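Local coordinates for Atg5 (PDB 3VQI), which takes part in autophagic vesicle formation and cytoplasm-to-vacuole transport, and acts as an autophagy-essential conjugate with Atg12, at residues Leu7-Val11 with Tyr259-Ala263; Met42-Leu48 with Pro88-Asp94; Arg160-Leu164 with Val187-Phe192. Residues are numbered along the deposited sequence.

Contact 1 of 3, residues Leu7-Val11 with Tyr259-Ala263; sequences LRERV and YDIFA
Two short helical pieces from opposite ends of the chain meet here. Leu7-Val11 lies on helix 6-12 and is helical throughout, with Val11 N bonded to Leu7 O at 3.0 Å. Tyr259-Phe262 closes helix 255-262, and Ala263, whose N still reaches Tyr259 O at 3.2 Å, turns out of it with phi/psi of -55/144°. The nearest CA atoms are those of Arg8 and Ile261, 6.0 Å apart. Further along, Val11 CA and Phe262 CA are separated by 7.3 Å.

Leu7 (m, t) points its CB toward the second helix, and its end lies beside Ile261 (t, t). Arg8 leaves sideways and runs out straight (m, t, t, t), so that its NH2 forms a short salt bridge with Asp260 OD2 at 2.4 Å, while Asp260 O lies over one face of the guanidinium. The same arginine also touches Arg181 and Met185 of helix 181-189, which brings the helical region to the edge of the contact. Glu9 and Arg10 are on the far side of the turn, out of reach. One turn after Leu7, Val11 (t) faces the partner again and sets CG2 3.7 Å from CE1 of Phe262, at the edge of the ring. Phe262 starts with CB directed away, yet chi1 of -64° swings its ring back; beyond it lies Leu269 of strand 269-272.

This is surface packing of the N-terminal helix on the second ubiquitin-like domain, UblB. Leu7, Val11, Ile261 and Phe262 form a small apolar strip, in which Val11 against Phe262 is the well-defined approach, and one ion pair beside it adds an electrostatic attraction between the two helices.

Contact 2 of 3, residues Met42-Leu48 with Pro88-Asp94; sequences MLRDAYL and PCGVLFD
Arg44, Cys89 and Pro88 lose the most surface here. Strand 37-43 ends at Leu43, and Arg44 breaks it with helical phi/psi (-60/-42°), the chain then passing through Asp45-Tyr47 in a loop. Opposite, Pro88 is the N-cap residue of helix 89-96. Arg44 and Gly90 have CA atoms just 3.8 Å apart, those of Tyr47 and Pro88 4.9 Å; a CB on Gly90 would collide with Arg44 CB.

Two loop carbonyls receive the first NH groups of the helix: Gly90 N donates to Arg44 O at 2.7 Å, Cys89 N to Ala46 O at 3.1 Å. From the same residue the Arg44 side chain (m, t, t) runs along the helix, and NH2 makes a salt bridge to Asp94 OD1 at 2.6 Å, with weak bonds from NH1 to the same carboxylate. In the ubiquitin-like fold of UblA (strand order 2-1-5-3-4), this fixes helix 89-96 against the turn between the second strand and helix 48-59.

Cys89 (m) points into the loop: its SG lies 3.4 Å from Leu48 N and 4.2 Å from Met42 SD, and Ile16 of strand 15-22 also touches it. Pro88 is covered from the loop side, its CA making a CH...O contact with Ala46 O at 3.2 Å and its CD sitting 4.1 Å from Tyr47 CE1. The buried Asp45 carboxylate is hydrogen-bonded to Ile265 N through OD1 and to Gln245 NE2 through OD2, and Leu48 CD1 meets Leu92 CD1 at 4.0 Å.

Contact 3 of 3, residues Arg160-Leu164 with Val187-Phe192; sequences RIMSL and VRSKLF
In the alpha-helical region between the two ubiquitin-like domains, the linker joining helix 135-155 to helix 166-178 packs on the C-terminal end of helix 181-189 and the residues after it. In Arg160-Ser163 the backbone takes helical angles without regular bonding, and Leu164 straightens (-61/134°). Val187-Ser189 ends its helix; Phe192 N still bonds to Arg188 O at 3.1 Å before Phe192 itself becomes extended (-160/155°). The nearest CA atoms are those of Arg160 and Leu191, 4.9 Å apart.

Leu191 (m, t) has the largest area covered by the contact. Its CB starts away from the linker, but its end comes back to lie on Ile161 (t, t), and its CD2 is 3.4 Å from Leu164 CD1. Leu164 (m, t) reaches Val187 CG1 with CD1 at 3.4 Å and Lys190 CB with CD2 at 3.7 Å. Phe172 of helix 166-178 backs both Val187 and Leu191. Arg160, folded (m, m, m), brings CB to 3.3 Å from Leu191 O and lays one guanidinium face over Leu191 O and Phe192 N. That carbonyl is bonded by Asn155.

With no hydrogen bond or salt bridge between the two segments, the join depends on close aliphatic packing; Arg160 lies along its exposed side, guanidinium against backbone atoms.

In the fold
Along the chain contact 1 spans nearly everything, joining the N-terminal helix 6-12 to helix 255-262 of UblB; the two others fall between its ends. Contact 2, within UblA, closes before contact 3, in the helical region, opens. Contact 2 lies close to the middle of the molecule, its centre 14 Å from that of contact 1. Contact 3 is peripheral, with its centre 19 Å from contact 1 and 24 Å from contact 2, yet it touches contact 1 through Tyr259 CE2 and Phe192 CZ at 3.9 Å. Contact 1 thus abuts contact 3 directly and shares Gln245 with contact 2, so the UblB side meets both of the other parts.

Contact 1 of 3, residues Leu7-Val11 with Tyr259-Ala263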
loop_
_atom_site.group_PDB
_atom_site.type_symbol
_atom_site.label_atom_id
_atom_site.label_comp_id
_atom_site.label_asym_id
_atom_site.label_seq_id
_atom_site.Cartn_x
_atom_site.Cartn_y
_atom_site.Cartn_z
ATOM N N LEU A 7 -12.321 6.148 -14.380
ATOM C CA LEU A 7 -11.025 6.041 -13.719
ATOM C C LEU A 7 -11.109 5.369 -12.359
ATOM O O LEU A 7 -10.513 4.315 -12.140
ATOM C CB LEU A 7 -10.399 7.425 -13.546
ATOM C CG LEU A 7 -9.922 8.107 -14.825
ATOM C CD1 LEU A 7 -9.374 9.484 -14.489
ATOM C CD2 LEU A 7 -8.859 7.244 -15.498
ATOM N N ARG A 8 -11.856 5.985 -11.448
ATOM C CA ARG A 8 -12.000 5.458 -10.102
ATOM C C ARG A 8 -12.240 3.954 -10.058
ATOM O O ARG A 8 -11.888 3.289 -9.084
ATOM C CB ARG A 8 -13.119 6.195 -9.376
ATOM C CG ARG A 8 -12.823 7.656 -9.192
ATOM C CD ARG A 8 -13.923 8.327 -8.428
ATOM N NE ARG A 8 -13.700 9.763 -8.376
ATOM C CZ ARG A 8 -14.533 10.625 -7.808
ATOM N NH1 ARG A 8 -15.652 10.198 -7.236
ATOM N NH2 ARG A 8 -14.248 11.919 -7.825
ATOM N N GLU A 9 -12.835 3.413 -11.112
ATOM C CA GLU A 9 -13.084 1.979 -11.163
ATOM C C GLU A 9 -11.792 1.237 -11.476
ATOM O O GLU A 9 -11.419 0.304 -10.764
ATOM C CB GLU A 9 -14.132 1.673 -12.227
ATOM C CG GLU A 9 -15.466 1.221 -11.660
ATOM C CD GLU A 9 -15.629 -0.278 -11.721
ATOM O OE1 GLU A 9 -15.623 -0.930 -10.649
ATOM O OE2 GLU A 9 -15.752 -0.799 -12.851
ATOM N N ARG A 10 -11.110 1.657 -12.540
ATOM C CA ARG A 10 -9.848 1.040 -12.938
ATOM C C ARG A 10 -8.882 0.998 -11.759
ATOM O O ARG A 10 -8.204 -0.008 -11.540
ATOM C CB ARG A 10 -9.203 1.823 -14.084
ATOM C CG ARG A 10 -9.867 1.644 -15.429
ATOM C CD ARG A 10 -10.201 2.985 -16.046
ATOM N NE ARG A 10 -10.696 2.836 -17.408
ATOM C CZ ARG A 10 -11.245 3.818 -18.114
ATOM N NH1 ARG A 10 -11.370 5.028 -17.580
ATOM N NH2 ARG A 10 -11.671 3.592 -19.351
ATOM N N VAL A 11 -8.818 2.100 -11.015
ATOM C CA VAL A 11 -7.939 2.206 -9.862
ATOM C C VAL A 11 -8.317 1.181 -8.790
ATOM O O VAL A 11 -7.478 0.401 -8.332
ATOM C CB VAL A 11 -7.987 3.632 -9.272
ATOM C CG1 VAL A 11 -7.223 3.691 -7.971
ATOM C CG2 VAL A 11 -7.387 4.616 -10.265
ATOM N N TYR A 259 -5.863 13.775 -5.597
ATOM C CA TYR A 259 -6.236 13.126 -4.349
ATOM C C TYR A 259 -7.641 12.544 -4.429
ATOM O O TYR A 259 -7.871 11.391 -4.062
ATOM C CB TYR A 259 -6.194 14.110 -3.178
ATOM C CG TYR A 259 -6.578 13.449 -1.877
ATOM C CD1 TYR A 259 -5.611 12.879 -1.048
ATOM C CD2 TYR A 259 -7.917 13.302 -1.520
ATOM C CE1 TYR A 259 -5.967 12.171 0.101
ATOM C CE2 TYR A 259 -8.283 12.593 -0.374
ATOM C CZ TYR A 259 -7.303 12.032 0.427
ATOM O OH TYR A 259 -7.665 11.317 1.543
ATOM N N ASP A 260 -8.579 13.361 -4.897
ATOM C CA ASP A 260 -9.978 12.963 -5.014
ATOM C C ASP A 260 -10.167 11.702 -5.863
ATOM O O ASP A 260 -11.134 10.962 -5.684
ATOM C CB ASP A 260 -10.789 14.121 -5.609
ATOM C CG ASP A 260 -12.281 13.871 -5.565
ATOM O OD1 ASP A 260 -12.883 14.035 -4.482
ATOM O OD2 ASP A 260 -12.844 13.499 -6.613
ATOM N N ILE A 261 -9.237 11.456 -6.777
ATOM C CA ILE A 261 -9.326 10.294 -7.654
ATOM C C ILE A 261 -8.295 9.180 -7.423
ATOM O O ILE A 261 -8.579 8.012 -7.701
ATOM C CB ILE A 261 -9.220 10.726 -9.139
ATOM C CG1 ILE A 261 -8.863 9.519 -10.015
ATOM C CG2 ILE A 261 -8.179 11.821 -9.288
ATOM C CD1 ILE A 261 -8.546 9.858 -11.444
ATOM N N PHE A 262 -7.115 9.526 -6.908
ATOM C CA PHE A 262 -6.059 8.531 -6.732
ATOM C C PHE A 262 -5.599 8.139 -5.334
ATOM O O PHE A 262 -4.673 7.337 -5.203
ATOM C CB PHE A 262 -4.833 8.955 -7.536
ATOM C CG PHE A 262 -5.057 8.983 -9.016
ATOM C CD1 PHE A 262 -5.704 7.930 -9.654
ATOM C CD2 PHE A 262 -4.571 10.039 -9.786
ATOM C CE1 PHE A 262 -5.860 7.925 -11.043
ATOM C CE2 PHE A 262 -4.720 10.043 -11.173
ATOM C CZ PHE A 262 -5.365 8.984 -11.805
ATOM N N ALA A 263 -6.214 8.693 -4.296
ATOM C CA ALA A 263 -5.828 8.341 -2.935
ATOM C C ALA A 263 -5.929 6.825 -2.776
ATOM O O ALA A 263 -6.827 6.192 -3.336
ATOM C CB ALA A 263 -6.733 9.029 -1.932
#

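Contact 2 of 3, residues Met42-Leu48 with Pro88-Asp94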
loop_
_atom_site.group_PDB
_atom_site.type_symbol
_atom_site.label_atom_id
_atom_site.label_comp_id
_atom_site.label_asym_id
_atom_site.label_seq_id
_atom_site.Cartn_x
_atom_site.Cartn_y
_atom_site.Cartn_z
ATOM N N MET A 42 -2.063 -9.493 -7.537
ATOM C CA MET A 42 -2.352 -8.770 -6.302
ATOM C C MET A 42 -3.054 -7.456 -6.600
ATOM O O MET A 42 -2.792 -6.808 -7.620
ATOM C CB MET A 42 -1.072 -8.455 -5.533
ATOM C CG MET A 42 -0.377 -9.643 -4.909
ATOM S SD MET A 42 1.075 -9.099 -4.006
ATOM C CE MET A 42 1.779 -10.695 -3.508
ATOM N N LEU A 43 -3.956 -7.063 -5.714
ATOM C CA LEU A 43 -4.647 -5.810 -5.905
ATOM C C LEU A 43 -3.692 -4.695 -5.503
ATOM O O LEU A 43 -2.995 -4.810 -4.503
ATOM C CB LEU A 43 -5.905 -5.780 -5.053
ATOM C CG LEU A 43 -6.990 -6.717 -5.586
ATOM C CD1 LEU A 43 -8.102 -6.847 -4.566
ATOM C CD2 LEU A 43 -7.514 -6.183 -6.913
ATOM N N ARG A 44 -3.641 -3.632 -6.300
ATOM C CA ARG A 44 -2.766 -2.513 -6.005
ATOM C C ARG A 44 -3.117 -1.893 -4.669
ATOM O O ARG A 44 -2.243 -1.549 -3.885
ATOM C CB ARG A 44 -2.856 -1.459 -7.110
ATOM C CG ARG A 44 -1.915 -1.734 -8.273
ATOM C CD ARG A 44 -2.082 -0.766 -9.438
ATOM N NE ARG A 44 -0.809 -0.634 -10.132
ATOM C CZ ARG A 44 0.177 0.158 -9.716
ATOM N NH1 ARG A 44 0.017 0.901 -8.623
ATOM N NH2 ARG A 44 1.337 0.162 -10.357
ATOM N N ASP A 45 -4.407 -1.759 -4.407
ATOM C CA ASP A 45 -4.844 -1.178 -3.160
ATOM C C ASP A 45 -5.281 -2.252 -2.191
ATOM O O ASP A 45 -6.464 -2.401 -1.881
ATOM C CB ASP A 45 -5.971 -0.183 -3.409
ATOM C CG ASP A 45 -5.523 1.245 -3.202
ATOM O OD1 ASP A 45 -5.013 1.543 -2.104
ATOM O OD2 ASP A 45 -5.673 2.065 -4.130
ATOM N N ALA A 46 -4.294 -2.999 -1.724
ATOM C CA ALA A 46 -4.470 -4.080 -0.771
ATOM C C ALA A 46 -3.138 -4.103 -0.048
ATOM O O ALA A 46 -2.261 -3.295 -0.347
ATOM C CB ALA A 46 -4.689 -5.388 -1.500
ATOM N N TYR A 47 -2.974 -5.021 0.893
ATOM C CA TYR A 47 -1.720 -5.111 1.622
ATOM C C TYR A 47 -1.016 -6.435 1.344
ATOM O O TYR A 47 -1.675 -7.479 1.260
ATOM C CB TYR A 47 -1.985 -4.960 3.116
ATOM C CG TYR A 47 -2.286 -3.542 3.522
ATOM C CD1 TYR A 47 -1.273 -2.590 3.568
ATOM C CD2 TYR A 47 -3.576 -3.154 3.883
ATOM C CE1 TYR A 47 -1.528 -1.283 3.967
ATOM C CE2 TYR A 47 -3.846 -1.843 4.287
ATOM C CZ TYR A 47 -2.813 -0.914 4.328
ATOM O OH TYR A 47 -3.051 0.369 4.737
ATOM N N LEU A 48 0.311 -6.385 1.189
ATOM C CA LEU A 48 1.097 -7.593 0.930
ATOM C C LEU A 48 0.746 -8.653 1.934
ATOM O O LEU A 48 0.664 -9.843 1.611
ATOM C CB LEU A 48 2.597 -7.303 1.024
ATOM C CG LEU A 48 3.242 -6.861 -0.285
ATOM C CD1 LEU A 48 4.712 -6.524 -0.071
ATOM C CD2 LEU A 48 3.085 -7.989 -1.288
ATOM N N PRO A 88 0.393 0.120 0.820
ATOM C CA PRO A 88 -0.280 -0.729 -0.169
ATOM C C PRO A 88 0.663 -1.281 -1.233
ATOM O O PRO A 88 1.671 -0.651 -1.569
ATOM C CB PRO A 88 -1.366 0.187 -0.747
ATOM C CG PRO A 88 -0.972 1.596 -0.278
ATOM C CD PRO A 88 -0.354 1.369 1.054
ATOM N N CYS A 89 0.327 -2.465 -1.742
ATOM C CA CYS A 89 1.102 -3.143 -2.777
ATOM C C CYS A 89 1.441 -2.234 -3.952
ATOM O O CYS A 89 2.596 -2.084 -4.327
ATOM C CB CYS A 89 0.327 -4.352 -3.310
ATOM S SG CYS A 89 -0.101 -5.575 -2.055
ATOM N N GLY A 90 0.417 -1.638 -4.539
ATOM C CA GLY A 90 0.637 -0.768 -5.676
ATOM C C GLY A 90 1.674 0.305 -5.421
ATOM O O GLY A 90 2.495 0.617 -6.291
ATOM N N VAL A 91 1.630 0.872 -4.224
ATOM C CA VAL A 91 2.563 1.914 -3.840
ATOM C C VAL A 91 3.990 1.365 -3.817
ATOM O O VAL A 91 4.916 2.008 -4.302
ATOM C CB VAL A 91 2.190 2.469 -2.457
ATOM C CG1 VAL A 91 3.236 3.479 -1.985
ATOM C CG2 VAL A 91 0.834 3.116 -2.531
ATOM N N LEU A 92 4.157 0.165 -3.272
ATOM C CA LEU A 92 5.468 -0.453 -3.178
ATOM C C LEU A 92 5.952 -0.828 -4.562
ATOM O O LEU A 92 7.118 -0.635 -4.901
ATOM C CB LEU A 92 5.392 -1.683 -2.271
ATOM C CG LEU A 92 4.991 -1.300 -0.842
ATOM C CD1 LEU A 92 4.577 -2.530 -0.032
ATOM C CD2 LEU A 92 6.161 -0.560 -0.191
ATOM N N PHE A 93 5.039 -1.363 -5.365
ATOM C CA PHE A 93 5.358 -1.744 -6.736
ATOM C C PHE A 93 5.879 -0.511 -7.490
ATOM O O PHE A 93 6.911 -0.565 -8.163
ATOM C CB PHE A 93 4.109 -2.272 -7.438
ATOM C CG PHE A 93 4.334 -2.650 -8.867
ATOM C CD1 PHE A 93 4.895 -3.879 -9.195
ATOM C CD2 PHE A 93 4.006 -1.767 -9.889
ATOM C CE1 PHE A 93 5.130 -4.230 -10.523
ATOM C CE2 PHE A 93 4.234 -2.104 -11.224
ATOM C CZ PHE A 93 4.799 -3.339 -11.542
ATOM N N ASP A 94 5.153 0.595 -7.376
ATOM C CA ASP A 94 5.542 1.827 -8.044
ATOM C C ASP A 94 6.905 2.307 -7.570
ATOM O O ASP A 94 7.683 2.838 -8.342
ATOM C CB ASP A 94 4.515 2.937 -7.776
ATOM C CG ASP A 94 3.201 2.715 -8.501
ATOM O OD1 ASP A 94 3.135 1.814 -9.363
ATOM O OD2 ASP A 94 2.235 3.454 -8.216
#

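Contact 3 of 3, residues Arg160-Leu164 with Val187-Phe192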
loop_
_atom_site.group_PDB
_atom_site.type_symbol
_atom_site.label_atom_id
_atom_site.label_comp_id
_atom_site.label_asym_id
_atom_site.label_seq_id
_atom_site.Cartn_x
_atom_site.Cartn_y
_atom_site.Cartn_z
ATOM N N ARG A 160 -15.543 13.100 12.392
ATOM C CA ARG A 160 -16.300 12.327 11.415
ATOM C C ARG A 160 -16.085 10.818 11.513
ATOM O O ARG A 160 -17.036 10.044 11.380
ATOM C CB ARG A 160 -15.943 12.801 10.006
ATOM C CG ARG A 160 -16.122 14.296 9.802
ATOM C CD ARG A 160 -17.589 14.690 9.783
ATOM N NE ARG A 160 -18.219 14.369 8.506
ATOM C CZ ARG A 160 -17.879 14.924 7.345
ATOM N NH1 ARG A 160 -16.911 15.834 7.296
ATOM N NH2 ARG A 160 -18.506 14.570 6.228
ATOM N N ILE A 161 -14.843 10.403 11.754
ATOM C CA ILE A 161 -14.515 8.981 11.837
ATOM C C ILE A 161 -14.795 8.327 13.190
ATOM O O ILE A 161 -15.137 7.147 13.248
ATOM C CB ILE A 161 -13.034 8.725 11.440
ATOM C CG1 ILE A 161 -12.788 7.220 11.288
ATOM C CG2 ILE A 161 -12.105 9.314 12.481
ATOM C CD1 ILE A 161 -11.416 6.860 10.776
ATOM N N MET A 162 -14.646 9.077 14.275
ATOM C CA MET A 162 -14.918 8.517 15.597
ATOM C C MET A 162 -16.431 8.423 15.777
ATOM O O MET A 162 -16.927 7.725 16.663
ATOM C CB MET A 162 -14.311 9.401 16.689
ATOM C CG MET A 162 -12.790 9.355 16.755
ATOM S SD MET A 162 -12.118 7.893 17.577
ATOM C CE MET A 162 -11.425 8.641 19.083
ATOM N N SER A 163 -17.156 9.124 14.910
ATOM C CA SER A 163 -18.617 9.146 14.945
ATOM C C SER A 163 -19.249 7.920 14.290
ATOM O O SER A 163 -20.401 7.592 14.572
ATOM C CB SER A 163 -19.141 10.409 14.254
ATOM O OG SER A 163 -18.688 11.576 14.918
ATOM N N LEU A 164 -18.498 7.257 13.414
ATOM C CA LEU A 164 -18.989 6.070 12.715
ATOM C C LEU A 164 -19.338 4.954 13.690
ATOM O O LEU A 164 -18.572 4.670 14.617
ATOM C CB LEU A 164 -17.940 5.559 11.721
ATOM C CG LEU A 164 -17.609 6.455 10.525
ATOM C CD1 LEU A 164 -16.510 5.807 9.701
ATOM C CD2 LEU A 164 -18.844 6.675 9.678
ATOM N N VAL A 187 -18.757 4.922 3.171
ATOM C CA VAL A 187 -18.196 5.362 4.443
ATOM C C VAL A 187 -17.100 6.418 4.256
ATOM O O VAL A 187 -16.915 7.289 5.106
ATOM C CB VAL A 187 -17.641 4.167 5.238
ATOM C CG1 VAL A 187 -17.188 4.615 6.610
ATOM C CG2 VAL A 187 -18.711 3.095 5.360
ATOM N N ARG A 188 -16.381 6.352 3.141
ATOM C CA ARG A 188 -15.333 7.338 2.891
ATOM C C ARG A 188 -15.994 8.717 2.949
ATOM O O ARG A 188 -15.429 9.678 3.482
ATOM C CB ARG A 188 -14.696 7.115 1.515
ATOM C CG ARG A 188 -13.431 7.936 1.268
ATOM C CD ARG A 188 -12.841 7.692 -0.126
ATOM N NE ARG A 188 -13.031 8.831 -1.019
ATOM C CZ ARG A 188 -14.217 9.303 -1.410
ATOM N NH1 ARG A 188 -15.349 8.738 -0.997
ATOM N NH2 ARG A 188 -14.273 10.359 -2.214
ATOM N N SER A 189 -17.208 8.793 2.406
ATOM C CA SER A 189 -17.983 10.033 2.382
ATOM C C SER A 189 -18.322 10.480 3.797
ATOM O O SER A 189 -18.157 11.646 4.144
ATOM C CB SER A 189 -19.282 9.836 1.595
ATOM O OG SER A 189 -19.016 9.517 0.242
ATOM N N LYS A 190 -18.800 9.549 4.614
ATOM C CA LYS A 190 -19.149 9.878 5.990
ATOM C C LYS A 190 -17.920 10.340 6.781
ATOM O O LYS A 190 -18.011 10.627 7.978
ATOM C CB LYS A 190 -19.798 8.667 6.681
ATOM C CG LYS A 190 -21.180 8.294 6.147
ATOM C CD LYS A 190 -21.832 7.204 7.000
ATOM C CE LYS A 190 -23.191 6.793 6.451
ATOM N NZ LYS A 190 -23.817 5.695 7.243
ATOM N N LEU A 191 -16.775 10.421 6.106
ATOM C CA LEU A 191 -15.541 10.834 6.757
ATOM C C LEU A 191 -15.054 12.180 6.261
ATOM O O LEU A 191 -14.542 12.989 7.037
ATOM C CB LEU A 191 -14.447 9.786 6.539
ATOM C CG LEU A 191 -14.652 8.427 7.208
ATOM C CD1 LEU A 191 -13.446 7.548 6.964
ATOM C CD2 LEU A 191 -14.854 8.613 8.686
ATOM N N PHE A 192 -15.213 12.434 4.970
ATOM C CA PHE A 192 -14.753 13.706 4.441
ATOM C C PHE A 192 -15.382 14.101 3.109
ATOM O O PHE A 192 -15.807 13.248 2.329
ATOM C CB PHE A 192 -13.228 13.676 4.262
ATOM C CG PHE A 192 -12.786 13.191 2.901
ATOM C CD1 PHE A 192 -12.683 11.833 2.629
ATOM C CD2 PHE A 192 -12.530 14.102 1.874
ATOM C CE1 PHE A 192 -12.335 11.388 1.352
ATOM C CE2 PHE A 192 -12.185 13.671 0.598
ATOM C CZ PHE A 192 -12.088 12.312 0.334
#